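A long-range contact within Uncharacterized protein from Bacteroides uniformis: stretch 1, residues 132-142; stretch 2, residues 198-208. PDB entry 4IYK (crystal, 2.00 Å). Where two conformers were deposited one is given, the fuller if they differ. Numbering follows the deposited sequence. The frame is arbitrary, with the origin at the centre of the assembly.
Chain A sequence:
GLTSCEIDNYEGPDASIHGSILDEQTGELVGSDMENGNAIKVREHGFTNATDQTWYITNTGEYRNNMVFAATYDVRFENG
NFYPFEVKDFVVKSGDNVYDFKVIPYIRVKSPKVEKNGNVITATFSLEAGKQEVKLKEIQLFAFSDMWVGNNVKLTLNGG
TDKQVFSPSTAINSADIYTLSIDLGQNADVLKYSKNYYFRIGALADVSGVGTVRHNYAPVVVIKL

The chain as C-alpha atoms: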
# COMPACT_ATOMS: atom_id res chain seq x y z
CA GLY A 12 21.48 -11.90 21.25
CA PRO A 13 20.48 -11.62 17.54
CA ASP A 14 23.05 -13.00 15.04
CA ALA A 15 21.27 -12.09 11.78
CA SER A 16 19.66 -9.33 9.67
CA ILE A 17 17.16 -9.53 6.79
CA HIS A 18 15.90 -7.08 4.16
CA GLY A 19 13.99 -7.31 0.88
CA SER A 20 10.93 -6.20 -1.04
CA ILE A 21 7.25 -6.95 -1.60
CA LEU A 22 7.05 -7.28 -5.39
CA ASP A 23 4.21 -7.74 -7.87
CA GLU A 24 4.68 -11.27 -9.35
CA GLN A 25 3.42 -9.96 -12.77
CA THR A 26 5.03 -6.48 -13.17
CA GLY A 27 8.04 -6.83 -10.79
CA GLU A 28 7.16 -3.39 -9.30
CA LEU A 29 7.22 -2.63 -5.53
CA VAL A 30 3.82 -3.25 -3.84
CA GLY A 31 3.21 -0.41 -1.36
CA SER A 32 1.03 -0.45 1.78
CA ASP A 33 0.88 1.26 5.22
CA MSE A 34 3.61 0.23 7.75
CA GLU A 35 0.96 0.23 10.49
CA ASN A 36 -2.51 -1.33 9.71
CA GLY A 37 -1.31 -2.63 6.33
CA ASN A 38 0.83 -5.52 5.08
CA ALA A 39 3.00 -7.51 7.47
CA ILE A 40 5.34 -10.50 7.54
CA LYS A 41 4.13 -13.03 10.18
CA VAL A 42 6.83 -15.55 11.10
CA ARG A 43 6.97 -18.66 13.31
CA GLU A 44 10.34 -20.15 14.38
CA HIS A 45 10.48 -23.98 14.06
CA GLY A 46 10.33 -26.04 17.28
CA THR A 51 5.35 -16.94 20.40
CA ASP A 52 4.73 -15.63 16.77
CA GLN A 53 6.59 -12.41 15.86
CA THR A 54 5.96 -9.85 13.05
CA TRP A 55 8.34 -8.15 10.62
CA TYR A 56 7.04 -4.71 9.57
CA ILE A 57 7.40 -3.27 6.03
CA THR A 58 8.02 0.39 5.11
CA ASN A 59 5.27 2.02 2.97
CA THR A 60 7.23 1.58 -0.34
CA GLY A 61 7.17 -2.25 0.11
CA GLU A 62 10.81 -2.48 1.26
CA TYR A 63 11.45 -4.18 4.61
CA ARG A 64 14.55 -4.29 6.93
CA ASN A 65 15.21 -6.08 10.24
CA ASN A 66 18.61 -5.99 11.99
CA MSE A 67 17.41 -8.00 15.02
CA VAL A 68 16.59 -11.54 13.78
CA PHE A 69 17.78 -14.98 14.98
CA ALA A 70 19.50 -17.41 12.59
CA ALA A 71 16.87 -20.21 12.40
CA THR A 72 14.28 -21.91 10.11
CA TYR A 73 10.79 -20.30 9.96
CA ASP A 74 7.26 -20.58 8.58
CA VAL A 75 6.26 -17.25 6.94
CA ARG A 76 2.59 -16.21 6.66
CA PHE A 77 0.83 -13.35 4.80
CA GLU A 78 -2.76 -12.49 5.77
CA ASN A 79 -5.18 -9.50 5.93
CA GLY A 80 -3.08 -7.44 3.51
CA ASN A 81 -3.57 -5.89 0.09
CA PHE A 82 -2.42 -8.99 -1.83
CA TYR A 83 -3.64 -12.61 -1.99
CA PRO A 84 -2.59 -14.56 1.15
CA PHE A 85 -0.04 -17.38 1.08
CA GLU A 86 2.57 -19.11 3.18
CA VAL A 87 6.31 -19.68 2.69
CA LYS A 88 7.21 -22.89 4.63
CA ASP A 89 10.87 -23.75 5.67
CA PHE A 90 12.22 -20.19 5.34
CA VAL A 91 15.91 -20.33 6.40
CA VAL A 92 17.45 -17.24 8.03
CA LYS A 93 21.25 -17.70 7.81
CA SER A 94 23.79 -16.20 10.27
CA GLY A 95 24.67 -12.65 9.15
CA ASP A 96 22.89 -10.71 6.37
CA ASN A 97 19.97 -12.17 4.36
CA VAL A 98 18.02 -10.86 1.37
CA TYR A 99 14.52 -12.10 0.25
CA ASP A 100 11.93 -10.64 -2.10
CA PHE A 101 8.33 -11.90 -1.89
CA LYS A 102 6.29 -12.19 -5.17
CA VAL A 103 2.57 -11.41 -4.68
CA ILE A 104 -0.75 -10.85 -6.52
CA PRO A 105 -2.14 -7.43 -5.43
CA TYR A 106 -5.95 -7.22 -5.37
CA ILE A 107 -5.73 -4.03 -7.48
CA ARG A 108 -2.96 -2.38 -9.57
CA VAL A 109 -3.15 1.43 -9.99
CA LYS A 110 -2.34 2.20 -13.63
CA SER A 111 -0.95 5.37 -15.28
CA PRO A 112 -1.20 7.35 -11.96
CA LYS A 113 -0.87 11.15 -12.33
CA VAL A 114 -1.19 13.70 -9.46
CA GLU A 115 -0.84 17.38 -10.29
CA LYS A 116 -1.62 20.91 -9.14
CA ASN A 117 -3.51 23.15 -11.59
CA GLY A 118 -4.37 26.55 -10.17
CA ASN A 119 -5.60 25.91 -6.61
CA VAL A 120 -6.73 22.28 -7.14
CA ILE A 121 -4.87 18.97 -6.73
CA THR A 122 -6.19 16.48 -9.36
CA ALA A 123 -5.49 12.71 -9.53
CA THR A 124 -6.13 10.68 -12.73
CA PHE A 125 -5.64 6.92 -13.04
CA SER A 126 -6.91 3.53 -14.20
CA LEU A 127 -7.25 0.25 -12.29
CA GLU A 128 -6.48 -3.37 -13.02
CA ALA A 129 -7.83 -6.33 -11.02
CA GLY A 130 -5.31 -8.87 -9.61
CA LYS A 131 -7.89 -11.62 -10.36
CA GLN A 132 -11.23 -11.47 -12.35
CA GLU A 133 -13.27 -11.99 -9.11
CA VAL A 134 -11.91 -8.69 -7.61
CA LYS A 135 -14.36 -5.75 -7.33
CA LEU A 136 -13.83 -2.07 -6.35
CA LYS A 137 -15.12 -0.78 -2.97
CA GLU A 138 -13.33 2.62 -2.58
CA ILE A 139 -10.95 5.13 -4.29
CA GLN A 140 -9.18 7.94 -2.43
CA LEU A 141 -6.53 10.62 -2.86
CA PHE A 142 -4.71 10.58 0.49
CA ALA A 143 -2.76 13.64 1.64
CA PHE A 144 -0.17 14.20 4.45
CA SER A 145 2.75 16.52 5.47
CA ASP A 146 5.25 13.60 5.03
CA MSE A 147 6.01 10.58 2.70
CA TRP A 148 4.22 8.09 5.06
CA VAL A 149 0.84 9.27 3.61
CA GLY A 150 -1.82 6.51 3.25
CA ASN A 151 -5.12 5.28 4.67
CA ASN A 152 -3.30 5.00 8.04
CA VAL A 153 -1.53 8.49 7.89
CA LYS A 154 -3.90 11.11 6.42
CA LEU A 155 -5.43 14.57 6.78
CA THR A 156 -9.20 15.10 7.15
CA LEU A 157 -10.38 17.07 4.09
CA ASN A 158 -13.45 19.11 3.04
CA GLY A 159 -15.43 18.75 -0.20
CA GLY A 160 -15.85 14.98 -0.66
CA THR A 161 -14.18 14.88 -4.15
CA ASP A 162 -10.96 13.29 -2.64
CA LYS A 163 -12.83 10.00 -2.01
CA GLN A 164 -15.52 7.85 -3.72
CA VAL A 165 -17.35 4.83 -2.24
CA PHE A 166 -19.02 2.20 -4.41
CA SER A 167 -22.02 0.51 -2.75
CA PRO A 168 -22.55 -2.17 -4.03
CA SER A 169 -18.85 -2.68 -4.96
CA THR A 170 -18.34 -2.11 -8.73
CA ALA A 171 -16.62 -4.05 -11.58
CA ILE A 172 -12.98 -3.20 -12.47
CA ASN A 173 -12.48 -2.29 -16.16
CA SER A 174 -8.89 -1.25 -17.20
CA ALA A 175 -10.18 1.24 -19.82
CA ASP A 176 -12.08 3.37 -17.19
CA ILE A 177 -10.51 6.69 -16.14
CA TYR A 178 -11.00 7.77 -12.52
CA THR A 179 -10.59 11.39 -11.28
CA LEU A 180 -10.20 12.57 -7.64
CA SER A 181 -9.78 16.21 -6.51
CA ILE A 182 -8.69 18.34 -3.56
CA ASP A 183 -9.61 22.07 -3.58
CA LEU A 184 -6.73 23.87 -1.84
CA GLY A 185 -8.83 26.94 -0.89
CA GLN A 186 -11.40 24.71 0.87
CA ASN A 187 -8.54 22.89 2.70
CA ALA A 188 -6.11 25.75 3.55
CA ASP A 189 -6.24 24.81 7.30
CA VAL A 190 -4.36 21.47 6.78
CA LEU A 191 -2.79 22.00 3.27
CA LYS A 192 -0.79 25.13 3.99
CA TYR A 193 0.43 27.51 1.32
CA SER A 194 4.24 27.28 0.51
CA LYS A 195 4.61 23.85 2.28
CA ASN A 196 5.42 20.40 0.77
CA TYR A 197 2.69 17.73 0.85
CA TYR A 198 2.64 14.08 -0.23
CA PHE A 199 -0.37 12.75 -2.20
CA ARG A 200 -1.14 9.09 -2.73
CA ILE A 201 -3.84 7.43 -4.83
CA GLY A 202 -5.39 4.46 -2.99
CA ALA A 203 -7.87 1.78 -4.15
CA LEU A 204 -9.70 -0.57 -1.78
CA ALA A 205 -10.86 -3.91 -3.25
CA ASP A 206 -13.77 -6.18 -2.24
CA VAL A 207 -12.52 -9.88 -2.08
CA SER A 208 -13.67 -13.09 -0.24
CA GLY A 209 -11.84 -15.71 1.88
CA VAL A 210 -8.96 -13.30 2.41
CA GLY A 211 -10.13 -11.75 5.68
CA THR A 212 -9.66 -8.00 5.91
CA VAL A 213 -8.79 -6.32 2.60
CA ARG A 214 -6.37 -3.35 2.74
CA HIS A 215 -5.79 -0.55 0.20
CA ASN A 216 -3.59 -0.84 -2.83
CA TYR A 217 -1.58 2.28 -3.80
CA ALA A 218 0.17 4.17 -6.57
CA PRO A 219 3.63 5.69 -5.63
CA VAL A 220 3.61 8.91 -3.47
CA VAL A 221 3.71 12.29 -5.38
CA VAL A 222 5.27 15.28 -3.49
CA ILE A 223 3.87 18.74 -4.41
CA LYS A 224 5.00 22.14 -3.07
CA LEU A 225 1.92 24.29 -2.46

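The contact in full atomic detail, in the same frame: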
# COMPACT_ATOMS: atom_id res chain seq x y z
N GLN A 132 -9.94 -11.86 -11.77
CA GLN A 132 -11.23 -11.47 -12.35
C GLN A 132 -12.32 -11.25 -11.30
O GLN A 132 -13.15 -10.36 -11.47
CB GLN A 132 -11.71 -12.51 -13.38
CG GLN A 132 -11.10 -12.32 -14.77
CD GLN A 132 -11.71 -13.21 -15.83
OE1 GLN A 132 -12.06 -14.38 -15.60
NE2 GLN A 132 -11.79 -12.69 -17.05
N GLU A 133 -12.30 -12.04 -10.22
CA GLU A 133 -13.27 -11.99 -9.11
C GLU A 133 -13.23 -10.69 -8.31
O GLU A 133 -14.20 -10.38 -7.61
CB GLU A 133 -13.09 -13.19 -8.16
CG GLU A 133 -11.68 -13.33 -7.58
CD GLU A 133 -11.50 -14.25 -6.39
OE1 GLU A 133 -12.09 -15.36 -6.39
OE2 GLU A 133 -10.73 -13.88 -5.47
N VAL A 134 -12.10 -9.92 -8.38
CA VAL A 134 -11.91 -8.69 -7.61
C VAL A 134 -12.83 -7.56 -8.09
O VAL A 134 -12.86 -7.26 -9.28
CB VAL A 134 -10.44 -8.18 -7.60
CG1 VAL A 134 -10.29 -6.95 -6.73
CG2 VAL A 134 -9.48 -9.27 -7.15
N LYS A 135 -13.51 -6.92 -7.12
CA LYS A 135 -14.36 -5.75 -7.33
C LYS A 135 -13.80 -4.53 -6.58
O LYS A 135 -12.93 -4.67 -5.71
CB LYS A 135 -15.81 -6.04 -6.91
CG LYS A 135 -16.47 -7.15 -7.75
CD LYS A 135 -17.98 -7.21 -7.54
CE LYS A 135 -18.73 -6.44 -8.59
NZ LYS A 135 -20.20 -6.71 -8.55
N LEU A 136 -14.28 -3.33 -6.93
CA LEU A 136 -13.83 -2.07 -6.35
C LEU A 136 -14.82 -1.56 -5.31
O LEU A 136 -16.00 -1.39 -5.61
CB LEU A 136 -13.66 -1.03 -7.47
CG LEU A 136 -13.17 0.37 -7.06
CD1 LEU A 136 -11.73 0.34 -6.56
CD2 LEU A 136 -13.28 1.32 -8.22
N LYS A 137 -14.32 -1.28 -4.09
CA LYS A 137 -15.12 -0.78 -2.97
C LYS A 137 -14.91 0.74 -2.78
O LYS A 137 -15.89 1.47 -2.63
CB LYS A 137 -14.76 -1.55 -1.69
CG LYS A 137 -15.76 -1.40 -0.55
CD LYS A 137 -15.28 -2.16 0.68
CE LYS A 137 -16.14 -1.91 1.90
NZ LYS A 137 -15.53 -2.46 3.14
N GLU A 138 -13.65 1.20 -2.78
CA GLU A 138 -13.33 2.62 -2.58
C GLU A 138 -12.12 3.11 -3.39
O GLU A 138 -11.20 2.34 -3.66
CB GLU A 138 -13.01 2.91 -1.09
CG GLU A 138 -14.13 2.69 -0.08
CD GLU A 138 -13.76 2.88 1.37
OE1 GLU A 138 -12.78 3.60 1.65
OE2 GLU A 138 -14.45 2.30 2.24
N ILE A 139 -12.10 4.43 -3.69
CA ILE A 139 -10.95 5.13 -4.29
C ILE A 139 -10.75 6.42 -3.46
O ILE A 139 -11.73 7.03 -2.99
CB ILE A 139 -10.99 5.39 -5.83
CG1 ILE A 139 -12.24 6.19 -6.26
CG2 ILE A 139 -10.82 4.07 -6.61
CD1 ILE A 139 -12.16 6.88 -7.65
N GLN A 140 -9.48 6.78 -3.23
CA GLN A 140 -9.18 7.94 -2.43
C GLN A 140 -7.82 8.51 -2.75
O GLN A 140 -6.86 7.77 -3.02
CB GLN A 140 -9.25 7.59 -0.92
CG GLN A 140 -9.14 8.81 -0.00
CD GLN A 140 -9.71 8.54 1.37
OE1 GLN A 140 -10.14 7.45 1.69
NE2 GLN A 140 -9.64 9.51 2.22
N LEU A 141 -7.76 9.86 -2.71
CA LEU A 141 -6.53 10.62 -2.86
C LEU A 141 -6.11 11.04 -1.46
O LEU A 141 -6.67 11.98 -0.89
CB LEU A 141 -6.69 11.83 -3.82
CG LEU A 141 -5.43 12.69 -4.06
CD1 LEU A 141 -4.26 11.85 -4.61
CD2 LEU A 141 -5.74 13.86 -5.02
N PHE A 142 -5.18 10.27 -0.86
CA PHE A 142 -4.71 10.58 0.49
C PHE A 142 -3.70 11.70 0.45
O PHE A 142 -2.92 11.80 -0.49
CB PHE A 142 -4.11 9.34 1.18
CG PHE A 142 -5.11 8.23 1.34
CD1 PHE A 142 -6.06 8.26 2.37
CD2 PHE A 142 -5.16 7.17 0.43
CE1 PHE A 142 -6.98 7.21 2.53
CE2 PHE A 142 -6.09 6.12 0.59
CZ PHE A 142 -7.00 6.16 1.62
N TYR A 198 2.54 15.36 0.45
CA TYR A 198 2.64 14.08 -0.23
C TYR A 198 1.22 13.55 -0.47
O TYR A 198 0.38 13.55 0.44
CB TYR A 198 3.49 13.13 0.60
CG TYR A 198 4.94 13.60 0.74
CD1 TYR A 198 5.27 14.67 1.57
CD2 TYR A 198 5.96 12.99 0.02
CE1 TYR A 198 6.59 15.08 1.72
CE2 TYR A 198 7.30 13.38 0.18
CZ TYR A 198 7.60 14.44 1.02
OH TYR A 198 8.90 14.87 1.15
N PHE A 199 0.94 13.22 -1.74
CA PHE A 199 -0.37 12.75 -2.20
C PHE A 199 -0.22 11.33 -2.68
O PHE A 199 0.80 10.97 -3.28
CB PHE A 199 -0.93 13.68 -3.30
CG PHE A 199 -1.13 15.10 -2.83
CD1 PHE A 199 -2.33 15.50 -2.24
CD2 PHE A 199 -0.08 16.02 -2.88
CE1 PHE A 199 -2.49 16.80 -1.74
CE2 PHE A 199 -0.25 17.32 -2.39
CZ PHE A 199 -1.45 17.70 -1.82
N ARG A 200 -1.21 10.50 -2.37
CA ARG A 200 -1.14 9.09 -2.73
C ARG A 200 -2.50 8.55 -3.11
O ARG A 200 -3.45 8.56 -2.32
CB ARG A 200 -0.55 8.28 -1.56
CG ARG A 200 0.00 6.90 -1.94
CD ARG A 200 0.38 6.17 -0.66
NE ARG A 200 1.21 4.97 -0.90
CZ ARG A 200 1.51 4.07 0.03
NH1 ARG A 200 1.06 4.22 1.27
NH2 ARG A 200 2.26 3.02 -0.27
N ILE A 201 -2.61 8.06 -4.35
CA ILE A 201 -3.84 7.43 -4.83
C ILE A 201 -3.93 6.06 -4.16
O ILE A 201 -2.97 5.30 -4.24
CB ILE A 201 -3.83 7.26 -6.38
CG1 ILE A 201 -3.79 8.60 -7.11
CG2 ILE A 201 -5.04 6.37 -6.87
CD1 ILE A 201 -3.19 8.53 -8.54
N GLY A 202 -5.08 5.75 -3.57
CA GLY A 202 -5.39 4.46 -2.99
C GLY A 202 -6.65 3.84 -3.59
O GLY A 202 -7.58 4.56 -3.98
N ALA A 203 -6.70 2.51 -3.66
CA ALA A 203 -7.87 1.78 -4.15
C ALA A 203 -8.09 0.58 -3.27
O ALA A 203 -7.18 -0.22 -3.09
CB ALA A 203 -7.70 1.36 -5.60
N LEU A 204 -9.29 0.50 -2.68
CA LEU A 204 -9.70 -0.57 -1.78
C LEU A 204 -10.59 -1.58 -2.52
O LEU A 204 -11.68 -1.25 -2.99
CB LEU A 204 -10.42 0.00 -0.52
CG LEU A 204 -10.81 -1.03 0.57
CD1 LEU A 204 -9.57 -1.67 1.21
CD2 LEU A 204 -11.72 -0.38 1.66
N ALA A 205 -10.12 -2.82 -2.60
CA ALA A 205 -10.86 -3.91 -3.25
C ALA A 205 -11.88 -4.54 -2.31
O ALA A 205 -11.82 -4.35 -1.10
CB ALA A 205 -9.89 -4.98 -3.74
N ASP A 206 -12.77 -5.34 -2.89
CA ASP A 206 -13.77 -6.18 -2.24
C ASP A 206 -13.48 -7.61 -2.75
O ASP A 206 -13.54 -7.85 -3.97
CB ASP A 206 -15.17 -5.65 -2.56
CG ASP A 206 -16.32 -6.53 -2.08
OD1 ASP A 206 -16.19 -7.15 -1.00
OD2 ASP A 206 -17.35 -6.57 -2.77
N VAL A 207 -13.00 -8.51 -1.84
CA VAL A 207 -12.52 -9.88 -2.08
C VAL A 207 -12.97 -10.83 -0.94
O VAL A 207 -12.98 -10.43 0.23
CB VAL A 207 -10.95 -9.91 -2.20
CG1 VAL A 207 -10.43 -11.26 -2.70
CG2 VAL A 207 -10.40 -8.77 -3.06
N SER A 208 -13.28 -12.12 -1.26
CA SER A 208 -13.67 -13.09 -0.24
C SER A 208 -12.57 -14.08 0.16
O SER A 208 -11.71 -14.42 -0.65
CB SER A 208 -14.84 -13.91 -0.74
OG SER A 208 -14.39 -15.24 -0.94
O HOH W 1 -10.92 -15.40 -3.01

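What holds the two stretches together? Residues 135-142 and 198-206 run as neighbouring antiparallel strands, and their backbones carry all nine hydrogen bonds between the stretches. At one end Phe 142 N donates to Arg 200 O at 2.8 Å, and Arg 200 N returns a bond to Phe 142 O at 2.9 Å. The same two-way pairing joins Gln 140 to Gly 202, Glu 138 to Leu 204 and Lys 135 to Asp 206.

What happens at Leu 204, the residue with the most surface covered? A beta bulge shifts the register here by one residue, so Leu 204 O accepts from both Lys 137 N at 2.9 Å and Glu 138 N at 3.2 Å. The extra residue on the first strand leaves two side chains beside that of Leu 204: Leu 204 CD2 lies 4.1 Å from Lys 137 CD and 3.9 Å from Glu 138 CD, a packing of carbon on carbon.

How does Phe 142 use its ring? The ring edge of Phe 142 reaches the glycine, with Phe 142 CE2 4.0 Å from Gly 202 CA. Glycine leaves room for this approach, since a CB on Gly 202 would lie only 2.6 Å from Phe 142 CE2, a clash.

What does Asp 206 contribute beyond its backbone pair with Lys 135? Its contact is made through carbon rather than charge: Asp 206 CB lies 4.4 Å from Lys 135 CB and 4.2 Å from Lys 137 CB, while both lysine side chains lead away at their ends.

What meets on the face that carries Ile 139, Leu 141, Ile 201 and Ala 203? Apolar groups pair there: Leu 141 CD1 packs 4.1 Å from Ile 201 CG1, and Ile 139 CG2 lies 4.3 Å from Ala 203 CB. Leu 141 CD1 also touches Phe 199 CB at 4.0 Å.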